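Local coordinates for putative carboxymuconolactone decarboxylase (PDB 2QEU) that is a putative carboxymuconolactone decarboxylase, a lyase whose family may also include peroxiredoxin activity, at the interface of chains A and B and the interface of chains A and C. Coordinates in Å, arbitrary orientation; residue numbers count along the deposited sequence, not the author numbering. Chains: chain A/B/C, Putative carboxymuconolactone decarboxylase.

Contact 1: the interface of chains A and B. Residues chain A 42, 44-46, 48-49; chain B 45, 48-49, 52.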
# COMPACT_ATOMS: atom_id res chain seq x y z
N THR A 42 -8.43 -24.49 1.44
CA THR A 42 -8.51 -23.02 1.28
C THR A 42 -9.13 -22.65 -0.08
O THR A 42 -9.98 -21.78 -0.15
CB THR A 42 -7.15 -22.32 1.48
OG1 THR A 42 -6.87 -22.27 2.88
CG2 THR A 42 -7.12 -20.89 0.94
N ASP A 44 -11.25 -24.45 -1.76
CA ASP A 44 -12.68 -24.73 -1.63
C ASP A 44 -13.42 -23.56 -1.02
O ASP A 44 -14.38 -23.03 -1.60
CB ASP A 44 -12.92 -25.99 -0.77
CG ASP A 44 -14.36 -26.41 -0.72
OD1 ASP A 44 -15.06 -26.23 -1.70
OD2 ASP A 44 -14.73 -27.05 0.29
N ALA A 45 -12.99 -23.15 0.18
CA ALA A 45 -13.67 -22.06 0.89
C ALA A 45 -13.61 -20.75 0.13
O ALA A 45 -14.60 -20.05 -0.05
CB ALA A 45 -13.09 -21.91 2.33
N TYR A 46 -12.46 -20.45 -0.43
CA TYR A 46 -12.32 -19.25 -1.23
C TYR A 46 -13.25 -19.24 -2.44
O TYR A 46 -13.89 -18.21 -2.79
CB TYR A 46 -10.88 -19.10 -1.69
CG TYR A 46 -10.67 -17.88 -2.60
CD1 TYR A 46 -10.61 -16.61 -2.09
CD2 TYR A 46 -10.64 -18.01 -3.98
CE1 TYR A 46 -10.45 -15.52 -2.91
CE2 TYR A 46 -10.49 -16.91 -4.79
CZ TYR A 46 -10.39 -15.66 -4.25
OH TYR A 46 -10.26 -14.54 -5.04
N ARG A 48 -16.06 -20.94 -2.79
CA ARG A 48 -17.44 -20.71 -2.28
C ARG A 48 -17.69 -19.21 -2.16
O ARG A 48 -18.67 -18.67 -2.70
CB ARG A 48 -17.66 -21.41 -0.95
CG ARG A 48 -17.70 -22.92 -1.02
CD ARG A 48 -17.48 -23.56 0.33
NE ARG A 48 -17.63 -25.02 0.29
CZ ARG A 48 -18.55 -25.72 0.95
NH1 ARG A 48 -19.45 -25.14 1.75
NH2 ARG A 48 -18.57 -27.03 0.82
N MSE A 49 -16.76 -18.51 -1.52
CA MSE A 49 -16.89 -17.06 -1.29
C MSE A 49 -17.03 -16.35 -2.64
O MSE A 49 -17.88 -15.49 -2.83
CB MSE A 49 -15.67 -16.53 -0.51
CG MSE A 49 -15.89 -15.19 0.04
SE MSE A 49 -14.40 -14.59 1.13
CE MSE A 49 -13.15 -14.32 -0.29
N ALA B 45 -18.48 -18.59 4.00
CA ALA B 45 -17.33 -19.10 3.22
C ALA B 45 -16.02 -18.61 3.84
O ALA B 45 -15.07 -19.36 3.98
CB ALA B 45 -17.44 -18.71 1.75
N ARG B 48 -15.23 -20.62 6.87
CA ARG B 48 -14.72 -21.94 6.49
C ARG B 48 -13.23 -21.85 6.17
O ARG B 48 -12.43 -22.68 6.63
CB ARG B 48 -15.47 -22.47 5.27
CG ARG B 48 -16.90 -22.84 5.60
CD ARG B 48 -17.66 -23.38 4.39
NE ARG B 48 -17.16 -24.66 3.94
CZ ARG B 48 -17.54 -25.83 4.44
NH1 ARG B 48 -18.45 -25.93 5.41
NH2 ARG B 48 -17.00 -26.92 3.93
N MSE B 49 -12.88 -20.82 5.41
CA MSE B 49 -11.51 -20.57 4.98
C MSE B 49 -10.63 -20.36 6.24
O MSE B 49 -9.54 -20.93 6.39
CB MSE B 49 -11.40 -19.35 4.02
CG MSE B 49 -10.01 -19.23 3.42
SE MSE B 49 -9.98 -17.81 2.13
CE MSE B 49 -9.91 -16.34 3.41
N THR B 52 -9.92 -23.62 8.34
CA THR B 52 -8.82 -24.44 7.86
C THR B 52 -7.47 -23.74 8.06
O THR B 52 -6.50 -24.37 8.53
CB THR B 52 -9.03 -24.95 6.40
OG1 THR B 52 -7.88 -25.70 6.03
CG2 THR B 52 -9.25 -23.86 5.40
O HOH W 1 -5.89 -24.40 4.42
O HOH W 2 -15.12 -25.02 2.51
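Two copies of one helix packed across a two-fold axis show how a small residue lets backbones come close while larger side chains handle the rim. At the tight centre, the methyl of A:Ala45 presses on the backbone of B:Met49, with CB 3.4 Å from CA of B:Met49, closer than ordinary van der Waals packing. The exchange of chains repeats this, B:Ala45 CB lying 3.5 Å from CA of A:Met49. Both residues 49 are selenomethionines with CG anti to the backbone N and a bend at chi3; CB and the backbone of B:Met49 cover the alanine methyl, while its bent end carries the selenium over CB of A:Tyr46.

Towards one side the packing gives way to two guanidinium groups, presumably both positively charged. Those of A:Arg48 and B:Arg48 stack with planes 11° apart, NH1 of A:Arg48 lying 3.2 Å from NE of B:Arg48 and offset toward the rim. A:Arg48 runs extended from CG to NE, whereas B:Arg48 bends at chi3 (68°). Any repulsion between them may be eased by A:Asp44: its OD1 forms a weak, long in-plane salt bridge with NE of A:Arg48 (3.5 Å), and its OD2 holds a water at 3.0 Å that also meets NE of B:Arg48 at its guanidinium edge.

One end of the helix pair is looser and wet, a second water joining OG1 of A:Thr42 (2.8 Å) to OG1 of B:Thr52 (2.9 Å). Direct polar bonds between the chains are absent here. All these residues lie on helix 40-53, which meets its own copy as a helix-helix interface.

Contact 2: the interface of chains A and C. Residues chain A 72, 75-76, 78-79, 81, 113; chain C 75, 78, 112-113.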
# COMPACT_ATOMS: atom_id res chain seq x y z
N LEU A 72 -13.52 -5.23 -10.01
CA LEU A 72 -12.30 -6.05 -9.93
C LEU A 72 -11.18 -5.59 -10.85
O LEU A 72 -10.00 -5.65 -10.47
CB LEU A 72 -12.65 -7.53 -10.11
CG LEU A 72 -13.45 -8.10 -8.91
CD1 LEU A 72 -14.19 -9.43 -9.22
CD2 LEU A 72 -12.56 -8.20 -7.61
N LEU A 75 -9.69 -2.57 -9.03
CA LEU A 75 -8.90 -3.11 -7.91
C LEU A 75 -7.59 -3.74 -8.40
O LEU A 75 -6.56 -3.52 -7.82
CB LEU A 75 -9.73 -4.13 -7.13
CG LEU A 75 -10.90 -3.58 -6.30
CD1 LEU A 75 -11.78 -4.71 -5.81
CD2 LEU A 75 -10.38 -2.68 -5.15
N ASP A 76 -7.66 -4.55 -9.46
CA ASP A 76 -6.42 -5.14 -10.03
C ASP A 76 -5.50 -4.06 -10.63
O ASP A 76 -4.28 -4.23 -10.60
CB ASP A 76 -6.73 -6.22 -11.03
CG ASP A 76 -7.14 -7.53 -10.39
OD1 ASP A 76 -7.11 -7.65 -9.16
OD2 ASP A 76 -7.44 -8.45 -11.18
N ILE A 78 -5.09 -1.05 -9.25
CA ILE A 78 -4.51 -0.50 -8.05
C ILE A 78 -3.43 -1.47 -7.54
O ILE A 78 -2.29 -1.04 -7.29
CB ILE A 78 -5.57 -0.17 -6.97
CG1 ILE A 78 -6.70 0.78 -7.51
CG2 ILE A 78 -4.87 0.39 -5.71
CD1 ILE A 78 -6.23 1.87 -8.45
N ARG A 79 -3.77 -2.75 -7.45
CA ARG A 79 -2.86 -3.76 -6.87
C ARG A 79 -1.71 -4.16 -7.81
O ARG A 79 -0.76 -4.85 -7.37
CB ARG A 79 -3.67 -4.99 -6.41
CG ARG A 79 -2.91 -6.06 -5.62
CD ARG A 79 -2.15 -5.53 -4.39
NE ARG A 79 -1.39 -6.58 -3.68
CZ ARG A 79 -0.27 -7.15 -4.13
NH1 ARG A 79 0.24 -6.76 -5.30
NH2 ARG A 79 0.38 -8.10 -3.41
N GLU A 81 -1.99 -6.07 -10.73
CA GLU A 81 -2.20 -7.47 -11.13
C GLU A 81 -2.55 -7.53 -12.60
O GLU A 81 -3.74 -7.51 -12.94
CB GLU A 81 -3.27 -8.07 -10.29
CG GLU A 81 -2.85 -8.33 -8.94
CD GLU A 81 -3.71 -9.35 -8.32
OE1 GLU A 81 -4.94 -9.07 -8.22
OE2 GLU A 81 -3.16 -10.41 -7.91
N TYR A 113 -5.85 6.98 -6.22
CA TYR A 113 -4.56 6.35 -6.24
C TYR A 113 -3.54 6.96 -7.23
O TYR A 113 -2.46 6.39 -7.44
CB TYR A 113 -4.72 4.84 -6.48
CG TYR A 113 -5.09 4.12 -5.21
CD1 TYR A 113 -4.09 3.70 -4.30
CD2 TYR A 113 -6.41 3.85 -4.87
CE1 TYR A 113 -4.42 3.05 -3.09
CE2 TYR A 113 -6.72 3.18 -3.68
CZ TYR A 113 -5.73 2.76 -2.82
OH TYR A 113 -5.95 2.12 -1.60
N LEU C 75 -12.78 2.04 -3.76
CA LEU C 75 -11.42 2.63 -3.66
C LEU C 75 -11.17 3.34 -2.32
O LEU C 75 -10.10 3.11 -1.71
CB LEU C 75 -11.16 3.59 -4.82
CG LEU C 75 -10.99 2.95 -6.22
CD1 LEU C 75 -11.03 4.06 -7.28
CD2 LEU C 75 -9.71 2.11 -6.35
N ILE C 78 -10.55 0.66 0.24
CA ILE C 78 -9.17 0.21 0.16
C ILE C 78 -8.23 1.22 0.81
O ILE C 78 -7.41 0.84 1.68
CB ILE C 78 -8.73 -0.10 -1.29
CG1 ILE C 78 -9.70 -1.08 -1.95
CG2 ILE C 78 -7.31 -0.67 -1.26
CD1 ILE C 78 -10.13 -2.25 -1.04
N VAL C 112 -9.35 -8.83 -3.52
CA VAL C 112 -8.10 -8.24 -3.92
C VAL C 112 -7.29 -7.70 -2.73
O VAL C 112 -6.08 -7.66 -2.78
CB VAL C 112 -8.29 -7.18 -5.03
CG1 VAL C 112 -6.96 -6.64 -5.54
CG2 VAL C 112 -9.15 -7.79 -6.23
N TYR C 113 -8.01 -7.30 -1.69
CA TYR C 113 -7.45 -6.59 -0.54
C TYR C 113 -7.74 -7.21 0.86
O TYR C 113 -7.30 -6.66 1.88
CB TYR C 113 -7.72 -5.09 -0.63
CG TYR C 113 -6.81 -4.38 -1.60
CD1 TYR C 113 -5.55 -3.96 -1.21
CD2 TYR C 113 -7.22 -4.12 -2.92
CE1 TYR C 113 -4.73 -3.27 -2.13
CE2 TYR C 113 -6.42 -3.47 -3.82
CZ TYR C 113 -5.18 -3.04 -3.42
OH TYR C 113 -4.39 -2.37 -4.32
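C:Val112, near the end of helix 99-113, packs both its methyls against the flank of helix 65-79 of chain A. CG1 is anti to the backbone N (chi1 -175°) and CG2 anti to the carbonyl carbon, so the two settle among residues spaced along that flank. CG2 touches CD2 of A:Leu72 at 3.7 Å and also rests on CB of A:Leu75. The same methyl lies 3.6 Å from OD1 of A:Asp76, an aliphatic contact with a carboxylate oxygen. CG1 lies 3.8 Å from CB of A:Arg79, whose chain runs antiparallel to the valine.

Next to it, C:Tyr113 comes in tip first, crossing A:Ile78 at about a right angle. Its phenol OH points at the last turn of the helix, 3.2 Å from the backbone N of A:Arg79, and its ring carbons lie against the CB and CD of that arginine, whose bend at chi2 (54°) brings CD beside the ring. Beside it, around the two-fold axis, leucine and isoleucine cross obliquely in two symmetric pairs: CG1 of A:Ile78 meets CD2 of C:Leu75 at 3.5 Å, a tight fit, and CD2 of A:Leu75 meets CG1 of C:Ile78 at 3.6 Å.

Further out, each tyrosine is positioned by its own chain. CG2 of A:Ile78, anti to the backbone N, sits 3.5 Å above the centre of the A:Tyr113 ring, and chain C repeats this. Ile78 therefore serves twice, as a buttress for its own Tyr113 and as a partner of the opposing chain. The patch contains no direct polar bond between chains, so shape and apolar burial carry it. It joins the C-terminal half of helix 65-79 to the end of helix 99-113 in an all-helical fold.

Contact 1 and contact 2 lie about 21 Å apart, measured between the centres of their C-alpha atoms, and share no residue or helix. Contact 1 draws on helix 40-53 alone, whereas contact 2 uses the later helices 65-79 and 99-113. Chain A thus meets chain B and chain C through separate two-fold symmetric surfaces, one with stacked arginines and bridging waters at its margins, the other apolar. Since every copy carries both surfaces, they could together link the six chains of the deposited assembly, although the structure alone does not show that this hexamer forms in solution.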